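Local coordinates for SusD superfamily protein (Bacteroides fragilis NCTC 9343, PDB 3NQP) that probably captures glycans at the cell surface as an outer-membrane lipoprotein of the SusD family, helping to deliver them for uptake, at residues A[310-315]-A[369-374]; A[283-288]-A[303-308]; A[337-342]-A[357-362]. All blocks are in the same frame, centred on the assembly; numbering follows the deposited sequence. Where two conformers were deposited one is given.

How the contacts relate
Contact 3 is the buried one of the three: it pairs the two strands of the hairpin 338-344/351-358 and combines backbone bonds, a Ser-His pair and apolar packing. Contacts 1 and 2 are only partly buried and lie farther from the centre of the chain. Contact 2 joins two parts of the same long loop through a tyrosine, whereas contact 1 ties the continuation of that loop to the small hairpin 364-365/371-372, mostly by polar side-chain bonds. The three adjoin one another. Asp305 OD2 of contact 2 accepts the backbone N-H of Gln310, Thr284 O accepts an N-H from His357 ND1 of contact 3, and Ile362 O accepts one from Arg371 NH1 of contact 1.

Contact 1: residues A[310-315]-A[369-374]; sequences QNTGNQ and GARVYC. With EDO (1,2-ethanediol), chain I.
Gln310 meets Arg371 in an unusual way: a side-chain amide takes a strand residue's backbone N-H, which arrives at Gln310 OE1 from Arg371 N over 2.8 Å. The N-H points almost straight at the oxygen (165°), and the nitrogen stands a little out of the carbonyl plane. The Gln310 chain is bent at chi2 (90°), which places CD 3.3 Å from Gly369 O. Its other end, NE2, is hydrogen-bonded to Asp308 OD1, so both ends of the amide are used and its flip is fixed. Glutamine suits this place because it offers an acceptor and a donor together. Residues 371-372 form one strand of a small antiparallel hairpin with 364-365. Val372 pairs there with the backbone of Tyr364, while Gln310 satisfies the N-H of the preceding residue. Farther along, Tyr373 OH donates to Thr312 OG1 at 2.8 Å, and that hydroxyl is in turn bonded to Ile309 O. Tyrosine spans the gap to the loop, and Arg371 CG, two residues earlier, lies 3.4 Å above one face of the Tyr373 ring, offset toward the rim. The Arg371 chain then bends at chi2 and chi3, and its guanidinium leads away to Ile362 O through NH1 and to Asp308 O through NE. At its edge, NH2 reaches O2 of a 1,2-ethanediol at 3.1 Å, a molecule probably from the crystallisation liquor.

Contact 2: residues A[283-288]-A[303-308]; sequences FTYNVG and FGDALD
Phe303 drives the edge of its ring into the face of Tyr285, a T-shaped pair with planes at 89° and CE1 3.6 Å above the tyrosine ring, offset toward its rim. Gly304 turns the chain with a positive phi (57°), a region that glycine enters easily. Asp305 then begins a type I beta turn that closes at Asp308. Its chi1 of -178° sets CG anti to the backbone N; from there OD1 meets Tyr285 OH, which donates to its anti lone pair at 2.7 Å. OD1 also takes Ile309 N, and OD2 takes Gln310 N. An aspartate fits here because its two oxygens can gather several donors. Val287 crosses Asp305 at about a right angle, CG2 4.1 Å from Asp305 CG. Ala306 CB, a small methyl, lies over a face of Phe303, toward the rim, and touches Ile339. The backbone N of Leu307 donates to Tyr285 OH at 2.9 Å, so the hydroxyl both gives and accepts a bond, while Leu307 CD1 packs at the ring edge, 3.8 Å from Tyr285 CE1. Phe303, Ala306 and Leu307 rest on Ile339 of strand 338-344, whereas Phe283 packs against helix 39-48.

Contact 3: residues A[337-342]-A[357-362]; sequences TFIASY and HVRKNI
His357 and Ile339 form an antiparallel hydrogen-bonded pair of the hairpin 338-344/351-358; the His357 side chain crosses Ile339 obliquely, and its imidazole reaches Ser341. The CB of His357 lies 3.8 Å from Ile339 CG2. Beyond it, CG and then CD2 pass Ile339 O, CD2 at 3.5 Å. At the tip, NE2 shares a hydrogen bond with Ser341 OG at 2.8 Å, the hydroxyl lying in the ring plane. The remaining nitrogen, ND1, is hydrogen-bonded to Thr284 O in the adjoining loop. Histidine suits a buried place needing polar contacts on two sides, with serine as a small partner. Ile339 N donates to His357 O at 2.9 Å and 165°, with a weak return bond from His357 N to Ile339 O. The neighbouring non-hydrogen-bonded pair, Phe338 and Val358, places its side chains on the other face of the sheet, where Phe338 CE1 touches Val358 CG2 at 3.7 Å. Arg359 N donates to Thr337 O. Arg359 CG sits between its own backbone N and carbonyl carbon (chi1 59°), and the chain runs extended to NE. Ile339 CB lies 3.6 Å above the guanidinium plane, over its centre, while NE and NH2 make weak bonds to Phe338 O. A water joins Lys360 NZ to Thr337 OG1, which also bond Ile447 O and Arg333 O respectively. Glu335 and Glu449 form salt bridges with Arg359 NH2 and Lys360 NZ, so this charge is probably balanced locally. ND1, facing a carbonyl, probably carries a hydrogen; the Ser341 bond leaves its direction open, yet both buried ring nitrogens are satisfied.

Contact 1: residues A[310-315]-A[369-374]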
loop_
_atom_site.group_PDB
_atom_site.type_symbol
_atom_site.label_atom_id
_atom_site.label_comp_id
_atom_site.label_asym_id
_atom_site.label_seq_id
_atom_site.Cartn_x
_atom_site.Cartn_y
_atom_site.Cartn_z
ATOM N N GLN A 310 11.862 -9.200 22.121
ATOM C CA GLN A 310 11.426 -9.913 23.322
ATOM C C GLN A 310 10.260 -10.838 22.955
ATOM O O GLN A 310 10.326 -11.484 21.911
ATOM C CB GLN A 310 11.058 -8.934 24.426
ATOM C CG GLN A 310 12.064 -7.841 24.687
ATOM C CD GLN A 310 11.811 -6.619 23.874
ATOM O OE1 GLN A 310 10.673 -6.126 23.804
ATOM N NE2 GLN A 310 12.872 -6.109 23.211
ATOM N N ASN A 311 9.218 -10.923 23.781
ATOM C CA ASN A 311 8.097 -11.770 23.471
ATOM C C ASN A 311 6.925 -11.054 22.821
ATOM O O ASN A 311 5.785 -11.496 22.981
ATOM C CB ASN A 311 7.582 -12.555 24.692
ATOM C CG ASN A 311 6.775 -13.779 24.277
ATOM O OD1 ASN A 311 7.001 -14.345 23.182
ATOM N ND2 ASN A 311 5.811 -14.163 25.097
ATOM N N THR A 312 7.199 -10.011 22.054
ATOM C CA THR A 312 6.158 -9.185 21.480
ATOM C C THR A 312 5.676 -9.672 20.123
ATOM O O THR A 312 4.727 -9.083 19.561
ATOM C CB THR A 312 6.636 -7.703 21.341
ATOM O OG1 THR A 312 7.724 -7.633 20.411
ATOM C CG2 THR A 312 7.097 -7.130 22.674
ATOM N N GLY A 313 6.333 -10.703 19.572
ATOM C CA GLY A 313 6.135 -11.102 18.174
ATOM C C GLY A 313 5.447 -12.427 17.933
ATOM O O GLY A 313 5.275 -13.240 18.847
ATOM N N ASN A 314 5.026 -12.635 16.686
ATOM C CA ASN A 314 4.670 -13.931 16.187
ATOM C C ASN A 314 4.977 -13.964 14.698
ATOM O O ASN A 314 5.454 -12.972 14.147
ATOM C CB ASN A 314 3.210 -14.367 16.569
ATOM C CG ASN A 314 2.137 -13.643 15.798
ATOM O OD1 ASN A 314 2.328 -13.350 14.639
ATOM N ND2 ASN A 314 0.928 -13.469 16.416
ATOM N N GLN A 315 4.813 -15.124 14.082
ATOM C CA GLN A 315 4.983 -15.249 12.639
ATOM C C GLN A 315 3.718 -15.832 12.036
ATOM O O GLN A 315 3.593 -17.038 11.804
ATOM C CB GLN A 315 6.213 -16.077 12.229
ATOM C CG GLN A 315 6.561 -15.797 10.745
ATOM C CD GLN A 315 7.824 -16.447 10.291
ATOM O OE1 GLN A 315 8.125 -17.553 10.722
ATOM N NE2 GLN A 315 8.556 -15.794 9.361
ATOM N N GLY A 369 13.361 -1.035 27.694
ATOM C CA GLY A 369 13.743 -2.296 27.045
ATOM C C GLY A 369 12.589 -3.025 26.351
ATOM O O GLY A 369 12.743 -4.182 25.952
ATOM N N ALA A 370 11.447 -2.361 26.163
ATOM C CA ALA A 370 10.347 -2.970 25.431
ATOM C C ALA A 370 10.257 -2.517 23.960
ATOM O O ALA A 370 10.313 -1.333 23.663
ATOM C CB ALA A 370 9.003 -2.691 26.146
ATOM N N ARG A 371 10.089 -3.487 23.070
ATOM C CA ARG A 371 9.839 -3.253 21.676
ATOM C C ARG A 371 8.466 -2.591 21.536
ATOM O O ARG A 371 7.485 -3.075 22.090
ATOM C CB ARG A 371 9.883 -4.588 20.923
ATOM C CG ARG A 371 9.357 -4.575 19.449
ATOM C CD ARG A 371 10.168 -3.658 18.547
ATOM N NE ARG A 371 11.573 -4.026 18.504
ATOM C CZ ARG A 371 12.478 -3.367 17.791
ATOM N NH1 ARG A 371 12.117 -2.307 17.086
ATOM N NH2 ARG A 371 13.744 -3.755 17.801
ATOM N N VAL A 372 8.432 -1.465 20.841
ATOM C CA VAL A 372 7.199 -0.759 20.538
ATOM C C VAL A 372 7.007 -0.653 19.033
ATOM O O VAL A 372 7.816 -0.066 18.345
ATOM C CB VAL A 372 7.200 0.657 21.175
ATOM C CG1 VAL A 372 5.893 1.387 20.875
ATOM C CG2 VAL A 372 7.387 0.602 22.713
ATOM N N TYR A 373 5.943 -1.241 18.508
ATOM C CA TYR A 373 5.701 -1.217 17.049
ATOM C C TYR A 373 5.013 0.097 16.618
ATOM O O TYR A 373 3.853 0.100 16.250
ATOM C CB TYR A 373 4.892 -2.430 16.615
ATOM C CG TYR A 373 5.635 -3.726 16.884
ATOM C CD1 TYR A 373 6.706 -4.117 16.091
ATOM C CD2 TYR A 373 5.292 -4.534 17.942
ATOM C CE1 TYR A 373 7.395 -5.321 16.345
ATOM C CE2 TYR A 373 5.968 -5.704 18.207
ATOM C CZ TYR A 373 7.030 -6.094 17.401
ATOM O OH TYR A 373 7.697 -7.269 17.658
ATOM N N CYS A 374 5.756 1.205 16.697
ATOM C CA CYS A 374 5.257 2.514 16.327
ATOM C C CYS A 374 5.850 3.019 15.025
ATOM O O CYS A 374 5.933 4.225 14.811
ATOM C CB CYS A 374 5.478 3.512 17.480
ATOM S SG CYS A 374 7.209 3.791 17.892
HETATM C C1 EDO I . 14.014 -1.932 14.505
HETATM O O1 EDO I . 14.692 -2.718 13.486
HETATM C C2 EDO I . 14.934 -1.006 15.312
HETATM O O2 EDO I . 15.623 -1.754 16.340
#

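Contact 2: residues A[283-288]-A[303-308]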
loop_
_atom_site.group_PDB
_atom_site.type_symbol
_atom_site.label_atom_id
_atom_site.label_comp_id
_atom_site.label_asym_id
_atom_site.label_seq_id
_atom_site.Cartn_x
_atom_site.Cartn_y
_atom_site.Cartn_z
ATOM N N PHE A 283 4.966 -10.283 11.617
ATOM C CA PHE A 283 5.834 -10.769 10.526
ATOM C C PHE A 283 7.193 -11.236 11.084
ATOM O O PHE A 283 8.151 -11.356 10.314
ATOM C CB PHE A 283 6.139 -9.675 9.489
ATOM C CG PHE A 283 4.999 -9.345 8.561
ATOM C CD1 PHE A 283 3.885 -8.676 9.012
ATOM C CD2 PHE A 283 5.102 -9.613 7.198
ATOM C CE1 PHE A 283 2.848 -8.360 8.111
ATOM C CE2 PHE A 283 4.084 -9.286 6.310
ATOM C CZ PHE A 283 2.977 -8.659 6.762
ATOM N N THR A 284 7.292 -11.432 12.400
ATOM C CA THR A 284 8.597 -11.720 13.036
ATOM C C THR A 284 8.735 -13.171 13.539
ATOM O O THR A 284 8.798 -14.114 12.723
ATOM C CB THR A 284 8.935 -10.678 14.115
ATOM O OG1 THR A 284 8.043 -10.768 15.241
ATOM C CG2 THR A 284 8.883 -9.271 13.499
ATOM N N TYR A 285 8.792 -13.353 14.867
ATOM C CA TYR A 285 8.828 -14.662 15.456
ATOM C C TYR A 285 8.371 -14.510 16.940
ATOM O O TYR A 285 8.339 -13.393 17.514
ATOM C CB TYR A 285 10.225 -15.268 15.348
ATOM C CG TYR A 285 11.260 -14.311 15.873
ATOM C CD1 TYR A 285 11.780 -13.315 15.051
ATOM C CD2 TYR A 285 11.680 -14.362 17.187
ATOM C CE1 TYR A 285 12.709 -12.395 15.522
ATOM C CE2 TYR A 285 12.643 -13.428 17.673
ATOM C CZ TYR A 285 13.128 -12.451 16.841
ATOM O OH TYR A 285 14.036 -11.510 17.309
ATOM N N ASN A 286 7.993 -15.636 17.518
ATOM C CA ASN A 286 7.512 -15.730 18.880
ATOM C C ASN A 286 8.647 -16.264 19.763
ATOM O O ASN A 286 8.903 -17.456 19.771
ATOM C CB ASN A 286 6.353 -16.727 18.888
ATOM C CG ASN A 286 5.549 -16.719 20.179
ATOM O OD1 ASN A 286 6.091 -16.605 21.264
ATOM N ND2 ASN A 286 4.230 -16.865 20.051
ATOM N N VAL A 287 9.263 -15.423 20.564
ATOM C CA VAL A 287 10.368 -15.895 21.435
ATOM C C VAL A 287 9.872 -16.894 22.492
ATOM O O VAL A 287 10.540 -17.877 22.800
ATOM C CB VAL A 287 11.078 -14.731 22.082
ATOM C CG1 VAL A 287 11.981 -15.203 23.242
ATOM C CG2 VAL A 287 11.926 -14.031 21.034
ATOM N N GLY A 288 8.673 -16.663 22.993
ATOM C CA GLY A 288 8.060 -17.528 23.985
ATOM C C GLY A 288 7.913 -18.991 23.577
ATOM O O GLY A 288 8.236 -19.896 24.350
ATOM N N PHE A 303 20.016 -18.058 16.570
ATOM C CA PHE A 303 19.172 -16.896 16.251
ATOM C C PHE A 303 18.698 -16.145 17.516
ATOM O O PHE A 303 18.829 -14.930 17.610
ATOM C CB PHE A 303 17.981 -17.389 15.404
ATOM C CG PHE A 303 17.169 -16.282 14.779
ATOM C CD1 PHE A 303 16.245 -15.603 15.512
ATOM C CD2 PHE A 303 17.390 -15.908 13.471
ATOM C CE1 PHE A 303 15.475 -14.582 14.930
ATOM C CE2 PHE A 303 16.664 -14.881 12.903
ATOM C CZ PHE A 303 15.683 -14.238 13.638
ATOM N N GLY A 304 18.132 -16.863 18.486
ATOM C CA GLY A 304 17.715 -16.238 19.733
ATOM C C GLY A 304 16.735 -15.096 19.443
ATOM O O GLY A 304 15.817 -15.243 18.635
ATOM N N ASP A 305 16.906 -13.968 20.114
ATOM C CA ASP A 305 16.063 -12.812 19.882
ATOM C C ASP A 305 16.851 -11.803 19.062
ATOM O O ASP A 305 17.116 -10.678 19.514
ATOM C CB ASP A 305 15.616 -12.175 21.205
ATOM C CG ASP A 305 14.702 -10.999 20.994
ATOM O OD1 ASP A 305 14.217 -10.806 19.871
ATOM O OD2 ASP A 305 14.400 -10.295 21.951
ATOM N N ALA A 306 17.201 -12.198 17.844
ATOM C CA ALA A 306 18.110 -11.431 16.995
ATOM C C ALA A 306 17.588 -10.029 16.662
ATOM O O ALA A 306 18.366 -9.156 16.483
ATOM C CB ALA A 306 18.384 -12.206 15.713
ATOM N N LEU A 307 16.263 -9.840 16.576
ATOM C CA LEU A 307 15.663 -8.515 16.293
ATOM C C LEU A 307 15.449 -7.644 17.512
ATOM O O LEU A 307 15.139 -6.472 17.370
ATOM C CB LEU A 307 14.345 -8.652 15.557
ATOM C CG LEU A 307 14.487 -9.251 14.155
ATOM C CD1 LEU A 307 13.138 -9.208 13.440
ATOM C CD2 LEU A 307 15.588 -8.605 13.279
ATOM N N ASP A 308 15.651 -8.197 18.711
ATOM C CA ASP A 308 15.310 -7.485 19.945
ATOM C C ASP A 308 13.830 -7.092 19.943
ATOM O O ASP A 308 13.440 -5.911 19.993
ATOM C CB ASP A 308 16.220 -6.273 20.186
ATOM C CG ASP A 308 16.183 -5.791 21.647
ATOM O OD1 ASP A 308 15.496 -6.389 22.509
ATOM O OD2 ASP A 308 16.853 -4.792 21.928
#

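Contact 3: residues A[337-342]-A[357-362]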
loop_
_atom_site.group_PDB
_atom_site.type_symbol
_atom_site.label_atom_id
_atom_site.label_comp_id
_atom_site.label_asym_id
_atom_site.label_seq_id
_atom_site.Cartn_x
_atom_site.Cartn_y
_atom_site.Cartn_z
ATOM N N THR A 337 15.074 -4.929 5.001
ATOM C CA THR A 337 13.719 -5.395 5.008
ATOM C C THR A 337 13.597 -6.669 5.836
ATOM O O THR A 337 12.604 -6.841 6.557
ATOM C CB THR A 337 13.180 -5.631 3.536
ATOM O OG1 THR A 337 13.318 -4.415 2.745
ATOM C CG2 THR A 337 11.713 -6.125 3.578
ATOM N N PHE A 338 14.587 -7.560 5.707
ATOM C CA PHE A 338 14.518 -8.877 6.228
ATOM C C PHE A 338 15.724 -9.265 7.097
ATOM O O PHE A 338 16.834 -8.772 6.907
ATOM C CB PHE A 338 14.533 -9.874 5.089
ATOM C CG PHE A 338 13.292 -9.916 4.258
ATOM C CD1 PHE A 338 12.124 -10.468 4.742
ATOM C CD2 PHE A 338 13.341 -9.525 2.938
ATOM C CE1 PHE A 338 11.002 -10.574 3.920
ATOM C CE2 PHE A 338 12.177 -9.605 2.126
ATOM C CZ PHE A 338 11.059 -10.160 2.628
ATOM N N ILE A 339 15.480 -10.179 8.040
ATOM C CA ILE A 339 16.532 -11.008 8.619
ATOM C C ILE A 339 16.192 -12.444 8.259
ATOM O O ILE A 339 15.027 -12.833 8.241
ATOM C CB ILE A 339 16.697 -10.857 10.179
ATOM C CG1 ILE A 339 17.980 -11.579 10.659
ATOM C CG2 ILE A 339 15.409 -11.312 10.937
ATOM C CD1 ILE A 339 18.370 -11.322 12.197
ATOM N N ALA A 340 17.214 -13.246 7.951
ATOM C CA ALA A 340 16.989 -14.640 7.562
ATOM C C ALA A 340 17.305 -15.578 8.738
ATOM O O ALA A 340 18.217 -15.323 9.544
ATOM C CB ALA A 340 17.870 -14.977 6.350
ATOM N N SER A 341 16.568 -16.679 8.821
ATOM C CA SER A 341 16.888 -17.743 9.768
ATOM C C SER A 341 17.239 -18.983 8.958
ATOM O O SER A 341 16.646 -19.246 7.899
ATOM C CB SER A 341 15.731 -17.997 10.752
ATOM O OG SER A 341 14.513 -18.386 10.117
ATOM N N TYR A 342 18.186 -19.745 9.473
ATOM C CA TYR A 342 18.784 -20.876 8.757
ATOM C C TYR A 342 18.747 -22.169 9.599
ATOM O O TYR A 342 18.916 -22.126 10.802
ATOM C CB TYR A 342 20.254 -20.593 8.443
ATOM C CG TYR A 342 20.483 -19.449 7.504
ATOM C CD1 TYR A 342 20.433 -18.135 7.949
ATOM C CD2 TYR A 342 20.700 -19.671 6.150
ATOM C CE1 TYR A 342 20.619 -17.088 7.074
ATOM C CE2 TYR A 342 20.882 -18.647 5.290
ATOM C CZ TYR A 342 20.843 -17.359 5.741
ATOM O OH TYR A 342 21.023 -16.310 4.848
ATOM N N HIS A 357 11.983 -12.915 8.057
ATOM C CA HIS A 357 11.305 -12.200 9.117
ATOM C C HIS A 357 11.499 -10.684 8.894
ATOM O O HIS A 357 12.601 -10.226 8.604
ATOM C CB HIS A 357 11.901 -12.659 10.470
ATOM C CG HIS A 357 12.079 -14.142 10.578
ATOM N ND1 HIS A 357 11.108 -14.968 11.099
ATOM C CD2 HIS A 357 13.121 -14.952 10.241
ATOM C CE1 HIS A 357 11.531 -16.226 11.050
ATOM N NE2 HIS A 357 12.761 -16.239 10.559
ATOM N N VAL A 358 10.407 -9.916 8.928
ATOM C CA VAL A 358 10.453 -8.567 8.406
ATOM C C VAL A 358 10.787 -7.583 9.506
ATOM O O VAL A 358 10.025 -7.435 10.491
ATOM C CB VAL A 358 9.099 -8.173 7.697
ATOM C CG1 VAL A 358 9.163 -6.719 7.206
ATOM C CG2 VAL A 358 8.830 -9.143 6.506
ATOM N N ARG A 359 11.929 -6.900 9.335
ATOM C CA ARG A 359 12.376 -5.881 10.261
ATOM C C ARG A 359 12.387 -4.469 9.639
ATOM O O ARG A 359 13.013 -3.551 10.178
ATOM C CB ARG A 359 13.775 -6.240 10.771
ATOM C CG ARG A 359 14.804 -6.372 9.680
ATOM C CD ARG A 359 16.221 -6.375 10.282
ATOM N NE ARG A 359 17.137 -7.062 9.389
ATOM C CZ ARG A 359 18.278 -7.614 9.796
ATOM N NH1 ARG A 359 18.602 -7.515 11.074
ATOM N NH2 ARG A 359 19.073 -8.265 8.935
ATOM N N LYS A 360 11.664 -4.308 8.528
ATOM C CA LYS A 360 11.634 -3.069 7.753
ATOM C C LYS A 360 11.159 -1.876 8.547
ATOM O O LYS A 360 11.693 -0.781 8.372
ATOM C CB LYS A 360 10.699 -3.231 6.548
ATOM C CG LYS A 360 10.792 -2.082 5.513
ATOM C CD LYS A 360 10.050 -2.433 4.218
ATOM C CE LYS A 360 9.989 -1.240 3.266
ATOM N NZ LYS A 360 9.512 -1.644 1.927
ATOM N N ASN A 361 10.149 -2.082 9.391
ATOM C CA ASN A 361 9.383 -0.968 9.986
ATOM C C ASN A 361 8.767 -1.403 11.335
ATOM O O ASN A 361 7.573 -1.337 11.545
ATOM C CB ASN A 361 8.328 -0.494 8.968
ATOM C CG ASN A 361 7.591 0.757 9.389
ATOM O OD1 ASN A 361 8.166 1.658 10.022
ATOM N ND2 ASN A 361 6.316 0.850 8.980
ATOM N N ILE A 362 9.615 -1.933 12.220
ATOM C CA ILE A 362 9.177 -2.467 13.529
ATOM C C ILE A 362 9.471 -1.506 14.696
ATOM O O ILE A 362 9.608 -1.925 15.860
ATOM C CB ILE A 362 9.722 -3.905 13.782
ATOM C CG1 ILE A 362 11.253 -3.971 13.691
ATOM C CG2 ILE A 362 9.088 -4.883 12.783
ATOM C CD1 ILE A 362 11.925 -5.212 14.481
HETATM O O HOH W 1 11.447 -3.392 0.889
#